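Side-chain contacts in galactan 1,3-beta-galactosidase (Phanerochaete chrysosporium, PDB 7BYS), which probably hydrolyses beta-1,3-galactan from the chain end as a family 43 glycoside hydrolase, and carries a calcium-binding carbohydrate-binding module: residues A[139-144]-A[149-154]; A[189-194]-A[198-203]; A[243-248]-A[254-259]. One frame throughout, in Å; residues are numbered along the deposited sequence.

Contact 1 (A[139-144]-A[149-154]); sequences SIFQDD and TAYLLY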
ATOM      1  N   SER A 139       9.932  -8.679   7.057  1.00  7.90           N
ATOM      2  CA  SER A 139       8.744  -9.482   6.846  1.00  7.58           C
ATOM      3  C   SER A 139       9.056 -10.908   7.281  1.00  7.21           C
ATOM      4  O   SER A 139      10.208 -11.254   7.574  1.00  8.81           O
ATOM      5  CB  SER A 139       8.277  -9.398   5.389  1.00  9.79           C
ATOM      6  OG  SER A 139       7.083 -10.133   5.183  1.00  9.27           O
ATOM      7  N   ILE A 140       8.022 -11.741   7.293  1.00  7.96           N
ATOM      8  CA  ILE A 140       8.148 -13.165   7.586  1.00  7.86           C
ATOM      9  C   ILE A 140       7.570 -13.901   6.394  1.00  9.61           C
ATOM     10  O   ILE A 140       6.451 -13.602   5.965  1.00  9.95           O
ATOM     11  CB  ILE A 140       7.374 -13.550   8.865  1.00  8.77           C
ATOM     12  CG1 ILE A 140       7.924 -12.811  10.088  1.00 11.70           C
ATOM     13  CG2 ILE A 140       7.375 -15.077   9.070  1.00 11.77           C
ATOM     14  CD1 ILE A 140       9.304 -13.240  10.476  1.00 10.50           C
ATOM     15  N   PHE A 141       8.329 -14.848   5.851  1.00  7.32           N
ATOM     16  CA  PHE A 141       7.851 -15.705   4.775  1.00  9.16           C
ATOM     17  C   PHE A 141       7.788 -17.141   5.279  1.00  9.15           C
ATOM     18  O   PHE A 141       8.761 -17.650   5.846  1.00  9.24           O
ATOM     19  CB  PHE A 141       8.780 -15.627   3.552  1.00 10.35           C
ATOM     20  CG  PHE A 141       8.432 -16.631   2.495  1.00  7.83           C
ATOM     21  CD1 PHE A 141       7.285 -16.471   1.728  1.00  8.68           C
ATOM     22  CD2 PHE A 141       9.195 -17.780   2.328  1.00  9.51           C
ATOM     23  CE1 PHE A 141       6.919 -17.413   0.790  1.00 11.40           C
ATOM     24  CE2 PHE A 141       8.832 -18.736   1.382  1.00 10.82           C
ATOM     25  CZ  PHE A 141       7.695 -18.551   0.612  1.00 11.51           C
ATOM     26  N   GLN A 142       6.647 -17.795   5.071  1.00  9.02           N
ATOM     27  CA  GLN A 142       6.464 -19.197   5.429  1.00  9.08           C
ATOM     28  C   GLN A 142       6.397 -20.026   4.151  1.00  8.71           C
ATOM     29  O   GLN A 142       5.493 -19.842   3.329  1.00 10.07           O
ATOM     30  CB  GLN A 142       5.180 -19.363   6.236  1.00 10.87           C
ATOM     31  CG  GLN A 142       4.956 -20.767   6.776  1.00 10.29           C
ATOM     32  CD  GLN A 142       3.662 -20.842   7.564  1.00 10.88           C
ATOM     33  OE1 GLN A 142       2.624 -20.381   7.092  1.00 14.15           O
ATOM     34  NE2 GLN A 142       3.725 -21.383   8.775  1.00 11.68           N
ATOM     35  N   ASP A 143       7.346 -20.949   3.994  1.00  9.37           N
ATOM     36  CA  ASP A 143       7.385 -21.806   2.822  1.00  9.55           C
ATOM     37  C   ASP A 143       6.341 -22.912   2.946  1.00 11.23           C
ATOM     38  O   ASP A 143       5.753 -23.146   4.006  1.00 11.76           O
ATOM     39  CB  ASP A 143       8.786 -22.398   2.671  1.00 10.95           C
ATOM     40  CG  ASP A 143       9.168 -22.674   1.224  1.00 10.80           C
ATOM     41  OD1 ASP A 143       8.304 -22.589   0.326  1.00 13.66           O
ATOM     42  OD2 ASP A 143      10.368 -22.978   1.003  1.00 14.83           O
ATOM     43  N   ASP A 144       6.116 -23.610   1.829  1.00 12.36           N
ATOM     44  CA  ASP A 144       5.133 -24.687   1.771  1.00 13.00           C
ATOM     45  C   ASP A 144       5.790 -26.059   1.675  1.00 17.26           C
ATOM     46  O   ASP A 144       5.185 -27.005   1.156  1.00 17.58           O
ATOM     47  CB  ASP A 144       4.109 -24.452   0.652  1.00 15.51           C
ATOM     48  CG  ASP A 144       4.732 -24.433  -0.735  1.00 16.71           C
ATOM     49  OD1 ASP A 144       5.967 -24.555  -0.867  1.00 16.50           O
ATOM     50  OD2 ASP A 144       3.964 -24.295  -1.716  1.00 18.80           O
ATOM     51  N   THR A 149       8.844 -24.264   6.712  1.00 11.11           N
ATOM     52  CA  THR A 149       9.993 -23.522   7.193  1.00 11.40           C
ATOM     53  C   THR A 149       9.758 -22.032   6.975  1.00  8.95           C
ATOM     54  O   THR A 149       9.289 -21.608   5.911  1.00 10.71           O
ATOM     55  CB  THR A 149      11.240 -23.979   6.438  1.00 12.51           C
ATOM     56  OG1 THR A 149      11.349 -25.411   6.523  1.00 14.65           O
ATOM     57  CG2 THR A 149      12.474 -23.353   7.034  1.00 12.81           C
ATOM     58  N   ALA A 150      10.070 -21.238   7.994  1.00  9.14           N
ATOM     59  CA  ALA A 150       9.822 -19.807   7.955  1.00  9.72           C
ATOM     60  C   ALA A 150      11.133 -19.031   7.983  1.00 11.00           C
ATOM     61  O   ALA A 150      12.168 -19.517   8.468  1.00  9.83           O
ATOM     62  CB  ALA A 150       8.922 -19.387   9.118  1.00 11.87           C
ATOM     63  N   TYR A 151      11.068 -17.803   7.458  1.00  9.03           N
ATOM     64  CA  TYR A 151      12.237 -16.960   7.259  1.00  8.09           C
ATOM     65  C   TYR A 151      11.926 -15.520   7.631  1.00  8.19           C
ATOM     66  O   TYR A 151      10.842 -15.007   7.319  1.00  9.27           O
ATOM     67  CB  TYR A 151      12.658 -16.999   5.782  1.00 10.06           C
ATOM     68  CG  TYR A 151      13.008 -18.381   5.307  1.00  9.91           C
ATOM     69  CD1 TYR A 151      12.023 -19.286   4.937  1.00  9.27           C
ATOM     70  CD2 TYR A 151      14.336 -18.786   5.242  1.00  9.43           C
ATOM     71  CE1 TYR A 151      12.346 -20.564   4.514  1.00 11.50           C
ATOM     72  CE2 TYR A 151      14.676 -20.056   4.808  1.00 11.92           C
ATOM     73  CZ  TYR A 151      13.683 -20.940   4.451  1.00 13.01           C
ATOM     74  OH  TYR A 151      14.033 -22.203   4.014  1.00 14.05           O
ATOM     75  N   LEU A 152      12.875 -14.882   8.307  1.00  8.22           N
ATOM     76  CA  LEU A 152      12.870 -13.438   8.499  1.00  7.63           C
ATOM     77  C   LEU A 152      13.556 -12.784   7.303  1.00  8.44           C
ATOM     78  O   LEU A 152      14.667 -13.169   6.923  1.00  8.01           O
ATOM     79  CB  LEU A 152      13.611 -13.074   9.791  1.00  8.39           C
ATOM     80  CG  LEU A 152      13.660 -11.579  10.105  1.00  7.78           C
ATOM     81  CD1 LEU A 152      12.275 -11.093  10.465  1.00 10.06           C
ATOM     82  CD2 LEU A 152      14.648 -11.285  11.241  1.00 10.81           C
ATOM     83  N   LEU A 153      12.895 -11.798   6.713  1.00  7.44           N
ATOM     84  CA  LEU A 153      13.443 -10.971   5.641  1.00  8.11           C
ATOM     85  C   LEU A 153      13.655  -9.589   6.239  1.00  6.56           C
ATOM     86  O   LEU A 153      12.717  -9.038   6.820  1.00  8.87           O
ATOM     87  CB  LEU A 153      12.418 -10.858   4.507  1.00 10.28           C
ATOM     88  CG  LEU A 153      11.586 -12.102   4.157  1.00  7.75           C
ATOM     89  CD1 LEU A 153      10.658 -11.777   2.983  1.00  9.16           C
ATOM     90  CD2 LEU A 153      12.463 -13.319   3.836  1.00 10.81           C
ATOM     91  N   TYR A 154      14.870  -9.039   6.150  1.00  7.79           N
ATOM     92  CA  TYR A 154      15.115  -7.845   6.955  1.00  7.31           C
ATOM     93  C   TYR A 154      16.225  -6.954   6.422  1.00  9.28           C
ATOM     94  O   TYR A 154      17.256  -7.435   5.950  1.00  8.95           O
ATOM     95  CB  TYR A 154      15.378  -8.173   8.431  1.00  8.52           C
ATOM     96  CG  TYR A 154      16.484  -9.163   8.758  1.00  8.57           C
ATOM     97  CD1 TYR A 154      16.424 -10.490   8.341  1.00  8.97           C
ATOM     98  CD2 TYR A 154      17.549  -8.784   9.569  1.00  8.33           C
ATOM     99  CE1 TYR A 154      17.409 -11.399   8.698  1.00  8.35           C
ATOM    100  CE2 TYR A 154      18.542  -9.693   9.928  1.00 10.04           C
ATOM    101  CZ  TYR A 154      18.461 -10.997   9.485  1.00 10.15           C
ATOM    102  OH  TYR A 154      19.419 -11.929   9.829  1.00 13.12           O
TER
HETATM  103  O   HOH W   1      12.160 -23.748   2.947  1.00 18.34           O
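Thr149 meets Asp143 where the hairpin leaves its turn: Thr149 O accepts a hydrogen bond from Asp143 N at 2.8 Å, while the threonine hydroxyl turns back to Asp145. Ala150 follows, in a non-hydrogen-bonded pair with Gln142, and its CA leans on Phe141 O at 3.2 Å in a CA-H...O contact. The amide of Gln142 is engaged elsewhere, with Tyr171 and the backbone of Phe87. Tyr151 then grips Phe141 through both backbone N-H...O bonds. With CG of Phe141 anti to its N (chi1 172°) and CG of Tyr151 beside its own N (chi1 -60°), the two side chains run side by side in the same direction. They touch without stacking, CD1 of Tyr151 coming to the edge of the phenylalanine ring, 4.1 Å from CD2. At the far end of the tyrosine, a water lying in the ring plane joins OH (2.7 Å) to OD2 of Asp143 (2.8 Å). That carboxylate is also held by Tyr198 and Lys193 and by the backbone N of Asp144, which approaches OD1 from above the carboxylate plane, so its rotation is well fixed. On the other face of the sheet, Leu152 crosses Ile140 obliquely, with CD1 of Leu152 3.7 Å from CD1 of Ile140. Strand 79-88 covers this face through Ile86. Leu153 closes the pairing with two backbone bonds to Ser139, and its CD1 rests 4.1 Å from CB of Ser139; beyond it lie Pro189 and Ile191. An antiparallel hairpin of this kind supplies the first two strands of a four-stranded blade in the five-bladed beta-propeller of family 43, and here the Ser139 end approaches Arg82, a galactose-binding residue.

Contact 2 (A[189-194]-A[198-203]); sequences PGIVKH and YFLIAS
Gly190 with Ile201 and Val192 with Phe199 form two hydrogen-bonded antiparallel pairs, each closed by two N-H...O bonds, between strands whose directions differ by 158°. Between them, the CA of Ile191 approaches Phe199 O at 3.1 Å, a CA-H...O contact of the non-hydrogen-bonded position. On the face of Ile191 and Leu200 the two branched side chains pass across each other: CD1 of Leu200 lies 3.8 Å from CG1 of Ile191 and also reaches CB of Pro189. Phe162 and Ile164 of strand 161-167 cover these aliphatic groups. Further along the same face, Lys193 runs beside Tyr198, both pointing the same way. A bend in the lysine chain at chi3 (88°) lets its methylenes follow the ring, with CE 3.7 Å from CE1 of Tyr198. The ammonium NZ stops 3.6 Å from Tyr198 OH, and both polar ends are directed to Asp143, with Asp144 giving the lysine a second carboxylate. The opposite face carries Val192 and Phe199. CB of Phe199 presses against Val192 O at 3.4 Å, and the same carbonyl oxygen lies at the ring edge. CB of His194 reaches CE1 of Phe199 at 3.6 Å; the ring planes are steeply inclined, 77° apart, but the rings are offset into neither a stack nor an edge-to-face pair. Phe277 completes this aromatic group, stacking on His194 and turning edge-to-face with Phe199. On the Ile191-Leu200 face, hydrocarbon fills the end near Pro189, which lies beside the galactose-binding Asp137, whereas the turn end couples an aliphatic-aromatic contact to a cluster of charge; the lysine is probably kept cationic by its two acids, and the tyrosine hydroxyl is probably polarised by the same surroundings.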
ATOM      1  N   PRO A 189      10.308  -5.459   2.603  1.00  7.21           N
ATOM      2  CA  PRO A 189      10.326  -6.691   1.812  1.00  7.78           C
ATOM      3  C   PRO A 189       9.039  -7.492   1.934  1.00  7.63           C
ATOM      4  O   PRO A 189       8.295  -7.399   2.911  1.00  8.00           O
ATOM      5  CB  PRO A 189      11.474  -7.488   2.445  1.00  7.19           C
ATOM      6  CG  PRO A 189      11.439  -7.070   3.894  1.00  7.52           C
ATOM      7  CD  PRO A 189      11.109  -5.593   3.839  1.00  8.60           C
ATOM      8  N   GLY A 190       8.816  -8.322   0.918  1.00  6.90           N
ATOM      9  CA  GLY A 190       7.909  -9.452   1.028  1.00  8.46           C
ATOM     10  C   GLY A 190       8.287 -10.489  -0.004  1.00  8.75           C
ATOM     11  O   GLY A 190       8.882 -10.158  -1.034  1.00  8.74           O
ATOM     12  N   ILE A 191       7.950 -11.756   0.267  1.00  7.90           N
ATOM     13  CA  ILE A 191       8.178 -12.832  -0.695  1.00  8.74           C
ATOM     14  C   ILE A 191       6.869 -13.552  -0.979  1.00  9.39           C
ATOM     15  O   ILE A 191       6.090 -13.847  -0.066  1.00 10.14           O
ATOM     16  CB  ILE A 191       9.275 -13.835  -0.270  1.00  8.41           C
ATOM     17  CG1 ILE A 191      10.659 -13.186  -0.423  1.00  8.88           C
ATOM     18  CG2 ILE A 191       9.156 -15.164  -1.061  1.00 10.11           C
ATOM     19  CD1 ILE A 191      11.813 -13.996   0.190  1.00  9.58           C
ATOM     20  N   VAL A 192       6.633 -13.820  -2.258  1.00 10.05           N
ATOM     21  CA  VAL A 192       5.512 -14.637  -2.684  1.00 11.41           C
ATOM     22  C   VAL A 192       6.036 -15.707  -3.632  1.00 12.27           C
ATOM     23  O   VAL A 192       6.924 -15.446  -4.456  1.00 11.34           O
ATOM     24  CB  VAL A 192       4.403 -13.767  -3.318  1.00 14.27           C
ATOM     25  CG1 VAL A 192       4.897 -13.088  -4.578  1.00 15.70           C
ATOM     26  CG2 VAL A 192       3.155 -14.600  -3.585  1.00 15.71           C
ATOM     27  N   LYS A 193       5.512 -16.922  -3.496  1.00 11.81           N
ATOM     28  CA  LYS A 193       5.889 -17.976  -4.417  1.00 15.62           C
ATOM     29  C   LYS A 193       5.045 -17.912  -5.676  1.00 16.90           C
ATOM     30  O   LYS A 193       3.888 -17.475  -5.667  1.00 19.58           O
ATOM     31  CB  LYS A 193       5.710 -19.347  -3.785  1.00 16.95           C
ATOM     32  CG  LYS A 193       6.702 -19.615  -2.706  1.00 16.24           C
ATOM     33  CD  LYS A 193       6.657 -21.082  -2.296  1.00 18.43           C
ATOM     34  CE  LYS A 193       7.577 -21.924  -3.161  1.00 17.23           C
ATOM     35  NZ  LYS A 193       7.900 -23.231  -2.518  1.00 17.25           N
ATOM     36  N   HIS A 194       5.640 -18.359  -6.770  1.00 15.23           N
ATOM     37  CA  HIS A 194       4.941 -18.439  -8.045  1.00 15.09           C
ATOM     38  C   HIS A 194       5.574 -19.580  -8.818  1.00 14.63           C
ATOM     39  O   HIS A 194       6.762 -19.513  -9.140  1.00 14.94           O
ATOM     40  CB  HIS A 194       5.088 -17.127  -8.810  1.00 18.84           C
ATOM     41  CG  HIS A 194       4.631 -17.201 -10.231  1.00 20.67           C
ATOM     42  ND1 HIS A 194       3.303 -17.135 -10.589  1.00 21.72           N
ATOM     43  CD2 HIS A 194       5.328 -17.330 -11.385  1.00 18.27           C
ATOM     44  CE1 HIS A 194       3.200 -17.227 -11.905  1.00 16.79           C
ATOM     45  NE2 HIS A 194       4.414 -17.346 -12.411  1.00 21.79           N
ATOM     46  N   TYR A 198      10.626 -18.317  -5.966  1.00 10.49           N
ATOM     47  CA  TYR A 198      10.434 -17.309  -4.928  1.00 10.75           C
ATOM     48  C   TYR A 198      10.625 -15.920  -5.522  1.00 10.03           C
ATOM     49  O   TYR A 198      11.617 -15.666  -6.215  1.00 10.97           O
ATOM     50  CB  TYR A 198      11.430 -17.498  -3.782  1.00  8.94           C
ATOM     51  CG  TYR A 198      11.397 -18.865  -3.153  1.00 10.22           C
ATOM     52  CD1 TYR A 198      10.548 -19.139  -2.086  1.00  9.78           C
ATOM     53  CD2 TYR A 198      12.216 -19.886  -3.623  1.00 11.07           C
ATOM     54  CE1 TYR A 198      10.511 -20.398  -1.506  1.00 14.36           C
ATOM     55  CE2 TYR A 198      12.184 -21.149  -3.042  1.00 12.78           C
ATOM     56  CZ  TYR A 198      11.336 -21.393  -1.990  1.00 12.81           C
ATOM     57  OH  TYR A 198      11.314 -22.654  -1.422  1.00 15.78           O
ATOM     58  N   PHE A 199       9.687 -15.019  -5.243  1.00  9.69           N
ATOM     59  CA  PHE A 199       9.747 -13.654  -5.745  1.00  9.94           C
ATOM     60  C   PHE A 199       9.789 -12.695  -4.566  1.00  9.93           C
ATOM     61  O   PHE A 199       8.851 -12.659  -3.760  1.00  9.67           O
ATOM     62  CB  PHE A 199       8.554 -13.354  -6.655  1.00 10.06           C
ATOM     63  CG  PHE A 199       8.663 -14.000  -7.991  1.00  9.86           C
ATOM     64  CD1 PHE A 199       8.325 -15.331  -8.151  1.00 11.48           C
ATOM     65  CD2 PHE A 199       9.132 -13.290  -9.074  1.00 10.63           C
ATOM     66  CE1 PHE A 199       8.450 -15.951  -9.397  1.00 12.52           C
ATOM     67  CE2 PHE A 199       9.261 -13.902 -10.322  1.00 11.24           C
ATOM     68  CZ  PHE A 199       8.913 -15.233 -10.473  1.00 12.36           C
ATOM     69  N   LEU A 200      10.870 -11.926  -4.482  1.00  8.06           N
ATOM     70  CA  LEU A 200      11.062 -10.912  -3.457  1.00  7.02           C
ATOM     71  C   LEU A 200      10.683  -9.562  -4.047  1.00  8.78           C
ATOM     72  O   LEU A 200      11.139  -9.210  -5.143  1.00 10.76           O
ATOM     73  CB  LEU A 200      12.535 -10.898  -3.025  1.00  8.28           C
ATOM     74  CG  LEU A 200      13.009  -9.739  -2.145  1.00  7.67           C
ATOM     75  CD1 LEU A 200      12.383  -9.810  -0.761  1.00 10.34           C
ATOM     76  CD2 LEU A 200      14.520  -9.708  -2.027  1.00 10.89           C
ATOM     77  N   ILE A 201       9.823  -8.829  -3.345  1.00  8.49           N
ATOM     78  CA  ILE A 201       9.479  -7.449  -3.665  1.00  7.78           C
ATOM     79  C   ILE A 201      10.023  -6.582  -2.545  1.00  8.81           C
ATOM     80  O   ILE A 201       9.878  -6.935  -1.370  1.00  7.86           O
ATOM     81  CB  ILE A 201       7.953  -7.278  -3.736  1.00  7.98           C
ATOM     82  CG1 ILE A 201       7.313  -8.369  -4.598  1.00 11.94           C
ATOM     83  CG2 ILE A 201       7.606  -5.874  -4.222  1.00 10.01           C
ATOM     84  CD1 ILE A 201       7.754  -8.341  -6.018  1.00 13.69           C
ATOM     85  N   ALA A 202      10.621  -5.443  -2.894  1.00  7.95           N
ATOM     86  CA  ALA A 202      11.215  -4.583  -1.876  1.00  7.84           C
ATOM     87  C   ALA A 202      11.336  -3.167  -2.416  1.00  8.30           C
ATOM     88  O   ALA A 202      11.365  -2.943  -3.627  1.00  9.95           O
ATOM     89  CB  ALA A 202      12.593  -5.108  -1.451  1.00  9.26           C
ATOM     90  N   SER A 203      11.414  -2.217  -1.505  1.00  8.74           N
ATOM     91  CA  SER A 203      11.747  -0.843  -1.843  1.00  9.42           C
ATOM     92  C   SER A 203      13.232  -0.581  -1.611  1.00 10.10           C
ATOM     93  O   SER A 203      13.950  -1.376  -1.007  1.00  9.70           O
ATOM     94  CB  SER A 203      10.883   0.127  -1.036  1.00 11.04           C
ATOM     95  OG  SER A 203      11.373   0.292   0.288  1.00 10.21           O
TER

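Contact 3 (A[243-248]-A[254-259]); sequences NAFDLP and IYMGDR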
ATOM      1  N   ASN A 243       5.928  -1.097  -0.748  1.00  8.05           N
ATOM      2  CA  ASN A 243       5.493  -2.467  -0.506  1.00  6.70           C
ATOM      3  C   ASN A 243       5.198  -2.707   0.969  1.00  6.82           C
ATOM      4  O   ASN A 243       5.894  -2.200   1.854  1.00  7.65           O
ATOM      5  CB  ASN A 243       6.603  -3.419  -0.947  1.00  7.10           C
ATOM      6  CG  ASN A 243       6.130  -4.848  -1.032  1.00  6.80           C
ATOM      7  OD1 ASN A 243       5.098  -5.130  -1.633  1.00  8.81           O
ATOM      8  ND2 ASN A 243       6.884  -5.763  -0.445  1.00  7.38           N
ATOM      9  N   ALA A 244       4.162  -3.517   1.219  1.00  7.65           N
ATOM     10  CA  ALA A 244       3.809  -3.954   2.572  1.00  7.65           C
ATOM     11  C   ALA A 244       3.618  -5.468   2.624  1.00  8.48           C
ATOM     12  O   ALA A 244       4.157  -6.140   3.515  1.00  7.59           O
ATOM     13  CB  ALA A 244       2.543  -3.267   3.081  1.00  8.44           C
ATOM     14  N   PHE A 245       2.878  -6.030   1.666  1.00  7.33           N
ATOM     15  CA  PHE A 245       2.605  -7.462   1.673  1.00  7.02           C
ATOM     16  C   PHE A 245       2.275  -7.901   0.258  1.00  8.08           C
ATOM     17  O   PHE A 245       1.609  -7.169  -0.485  1.00  8.10           O
ATOM     18  CB  PHE A 245       1.447  -7.837   2.615  1.00  7.97           C
ATOM     19  CG  PHE A 245       1.481  -9.281   3.043  1.00  7.55           C
ATOM     20  CD1 PHE A 245       2.260  -9.688   4.126  1.00  8.04           C
ATOM     21  CD2 PHE A 245       0.774 -10.242   2.329  1.00  6.92           C
ATOM     22  CE1 PHE A 245       2.318 -11.027   4.500  1.00  7.56           C
ATOM     23  CE2 PHE A 245       0.830 -11.581   2.698  1.00  9.82           C
ATOM     24  CZ  PHE A 245       1.598 -11.968   3.780  1.00  8.69           C
ATOM     25  N   ASP A 246       2.718  -9.100  -0.102  1.00  7.30           N
ATOM     26  CA  ASP A 246       2.537  -9.618  -1.456  1.00  7.31           C
ATOM     27  C   ASP A 246       1.805 -10.946  -1.325  1.00  9.59           C
ATOM     28  O   ASP A 246       2.393 -11.948  -0.904  1.00  9.91           O
ATOM     29  CB  ASP A 246       3.895  -9.727  -2.123  1.00  8.65           C
ATOM     30  CG  ASP A 246       4.674  -8.454  -1.977  1.00  8.00           C
ATOM     31  OD1 ASP A 246       4.168  -7.416  -2.487  1.00  7.66           O
ATOM     32  OD2 ASP A 246       5.721  -8.467  -1.298  1.00  8.63           O
ATOM     33  N   LEU A 247       0.502 -10.934  -1.634  1.00  8.07           N
ATOM     34  CA  LEU A 247      -0.370 -12.073  -1.355  1.00  8.83           C
ATOM     35  C   LEU A 247      -0.517 -12.928  -2.602  1.00  8.49           C
ATOM     36  O   LEU A 247      -0.808 -12.392  -3.675  1.00 10.49           O
ATOM     37  CB  LEU A 247      -1.745 -11.562  -0.933  1.00  8.77           C
ATOM     38  CG  LEU A 247      -2.677 -12.664  -0.434  1.00  7.62           C
ATOM     39  CD1 LEU A 247      -2.278 -13.124   0.953  1.00 10.56           C
ATOM     40  CD2 LEU A 247      -4.126 -12.169  -0.430  1.00 11.88           C
ATOM     41  N   PRO A 248      -0.348 -14.248  -2.535  1.00  9.16           N
ATOM     42  CA  PRO A 248      -0.604 -15.066  -3.729  1.00  9.95           C
ATOM     43  C   PRO A 248      -2.070 -15.000  -4.138  1.00 10.25           C
ATOM     44  O   PRO A 248      -2.964 -14.871  -3.305  1.00 12.42           O
ATOM     45  CB  PRO A 248      -0.207 -16.485  -3.295  1.00 12.72           C
ATOM     46  CG  PRO A 248      -0.086 -16.450  -1.833  1.00 12.56           C
ATOM     47  CD  PRO A 248       0.132 -15.035  -1.389  1.00 10.43           C
ATOM     48  N   ILE A 254      -1.280 -10.241  -5.370  1.00  8.92           N
ATOM     49  CA  ILE A 254      -1.738  -8.886  -5.098  1.00  9.45           C
ATOM     50  C   ILE A 254      -0.591  -8.132  -4.446  1.00  8.31           C
ATOM     51  O   ILE A 254      -0.055  -8.568  -3.415  1.00  8.88           O
ATOM     52  CB  ILE A 254      -2.959  -8.869  -4.178  1.00  8.65           C
ATOM     53  CG1 ILE A 254      -4.097  -9.670  -4.806  1.00  9.80           C
ATOM     54  CG2 ILE A 254      -3.373  -7.420  -3.901  1.00  8.88           C
ATOM     55  CD1 ILE A 254      -5.279  -9.830  -3.904  1.00 11.62           C
ATOM     56  N   TYR A 255      -0.222  -7.003  -5.043  1.00  6.62           N
ATOM     57  CA  TYR A 255       0.674  -6.053  -4.410  1.00  8.46           C
ATOM     58  C   TYR A 255      -0.128  -5.233  -3.408  1.00  7.99           C
ATOM     59  O   TYR A 255      -1.096  -4.557  -3.786  1.00  8.56           O
ATOM     60  CB  TYR A 255       1.260  -5.129  -5.474  1.00  8.44           C
ATOM     61  CG  TYR A 255       1.972  -3.941  -4.887  1.00  6.63           C
ATOM     62  CD1 TYR A 255       3.283  -4.055  -4.457  1.00  7.56           C
ATOM     63  CD2 TYR A 255       1.337  -2.705  -4.751  1.00  8.26           C
ATOM     64  CE1 TYR A 255       3.963  -2.985  -3.907  1.00  7.12           C
ATOM     65  CE2 TYR A 255       1.999  -1.620  -4.184  1.00  8.66           C
ATOM     66  CZ  TYR A 255       3.313  -1.767  -3.768  1.00  6.97           C
ATOM     67  OH  TYR A 255       3.987  -0.703  -3.211  1.00  8.76           O
ATOM     68  N   MET A 256       0.237  -5.303  -2.131  1.00  7.99           N
ATOM     69  CA  MET A 256      -0.391  -4.485  -1.096  1.00  7.26           C
ATOM     70  C   MET A 256       0.664  -3.528  -0.584  1.00  8.38           C
ATOM     71  O   MET A 256       1.658  -3.956   0.005  1.00  8.05           O
ATOM     72  CB  MET A 256      -0.945  -5.321   0.052  1.00  7.95           C
ATOM     73  CG  MET A 256      -1.977  -6.317  -0.395  1.00  7.81           C
ATOM     74  SD  MET A 256      -2.397  -7.418   0.974  1.00 10.13           S
ATOM     75  CE  MET A 256      -3.850  -8.238   0.306  1.00 11.27           C
ATOM     76  N   GLY A 257       0.460  -2.237  -0.843  1.00  7.00           N
ATOM     77  CA  GLY A 257       1.380  -1.209  -0.416  1.00  8.76           C
ATOM     78  C   GLY A 257       0.697  -0.157   0.444  1.00  7.06           C
ATOM     79  O   GLY A 257      -0.537  -0.100   0.556  1.00  8.26           O
ATOM     80  N   ASP A 258       1.526   0.687   1.046  1.00  7.96           N
ATOM     81  CA  ASP A 258       1.084   1.841   1.828  1.00  7.61           C
ATOM     82  C   ASP A 258       1.457   3.115   1.088  1.00  8.58           C
ATOM     83  O   ASP A 258       2.550   3.213   0.524  1.00  8.54           O
ATOM     84  CB  ASP A 258       1.814   1.891   3.180  1.00  9.05           C
ATOM     85  CG  ASP A 258       1.440   0.745   4.098  1.00  8.66           C
ATOM     86  OD1 ASP A 258       0.285   0.717   4.563  1.00  9.16           O
ATOM     87  OD2 ASP A 258       2.304  -0.116   4.346  1.00  9.10           O
ATOM     88  N   ARG A 259       0.561   4.106   1.109  1.00  7.17           N
ATOM     89  CA  ARG A 259       0.908   5.470   0.703  1.00  8.40           C
ATOM     90  C   ARG A 259       1.052   6.253   2.001  1.00  9.70           C
ATOM     91  O   ARG A 259       0.057   6.674   2.596  1.00  9.28           O
ATOM     92  CB  ARG A 259      -0.147   6.089  -0.212  1.00  9.31           C
ATOM     93  CG  ARG A 259       0.156   7.560  -0.539  1.00  9.85           C
ATOM     94  CD  ARG A 259      -0.773   8.095  -1.619  1.00 11.59           C
ATOM     95  NE  ARG A 259      -0.569   7.350  -2.853  1.00 11.00           N
ATOM     96  CZ  ARG A 259      -1.484   7.149  -3.793  1.00  8.73           C
ATOM     97  NH1 ARG A 259      -2.722   7.640  -3.667  1.00 10.25           N
ATOM     98  NH2 ARG A 259      -1.167   6.427  -4.856  1.00 10.29           N
TER
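Asn243 and Tyr255 each carry CG anti to the backbone N (chi1 -167° and 168°), which swings OD1 of Asn243 to 3.3 Å from CE1 of the tyrosine ring. Amide and ring planes are only 26° apart, but the oxygen approaches the ring at a slant. The other end of the amide is gripped twice: ND2 of Asn243 donates in its own plane to the syn lone pair of Asp246 OD2 (3.1 Å) and also bonds Ala188 O. Tyr255 OH reaches Ser241. An alanine in place of Tyr255 is likely to open a gap beside the Asn243 amide and leave the Ser241 hydroxyl without this partner. The register shifts by one residue at a classic beta bulge, where Ala244 N (2.8 Å) and Phe245 N (2.9 Å) both donate to Met256 O; it sits in the innermost hairpin of a propeller blade, where Asn243 O accepts from the galactose-binding Arg82. Met256 runs extended along the other face, its CB 3.2 Å from Phe245 O and its terminal CE 4.0 Å from CD2 of Leu247, with Ile24 against both side chains. Beyond the bulge, OD2 of Asp258, held by Gly21 N, touches CB of Ala244 at 3.4 Å.

All three contacts are inner hairpins of successive blades in one propeller, and all are largely buried. They differ in what fills their faces. Contacts 1 and 2 join directly at their partly exposed turn ends, where the acids of 139-144 meet the lysine and tyrosine of contact 2; elsewhere aliphatic and aromatic groups pack between the two blades. Contact 2 meets contact 3 differently, by packing of Gly190 and Ile201 against the Asn243 and Asp246 side chains, so polar groups lie buried between these blades. Contacts 1 and 3 do not touch. Contact 3 alone has a bulge; the regular pairing of the other two is uninterrupted.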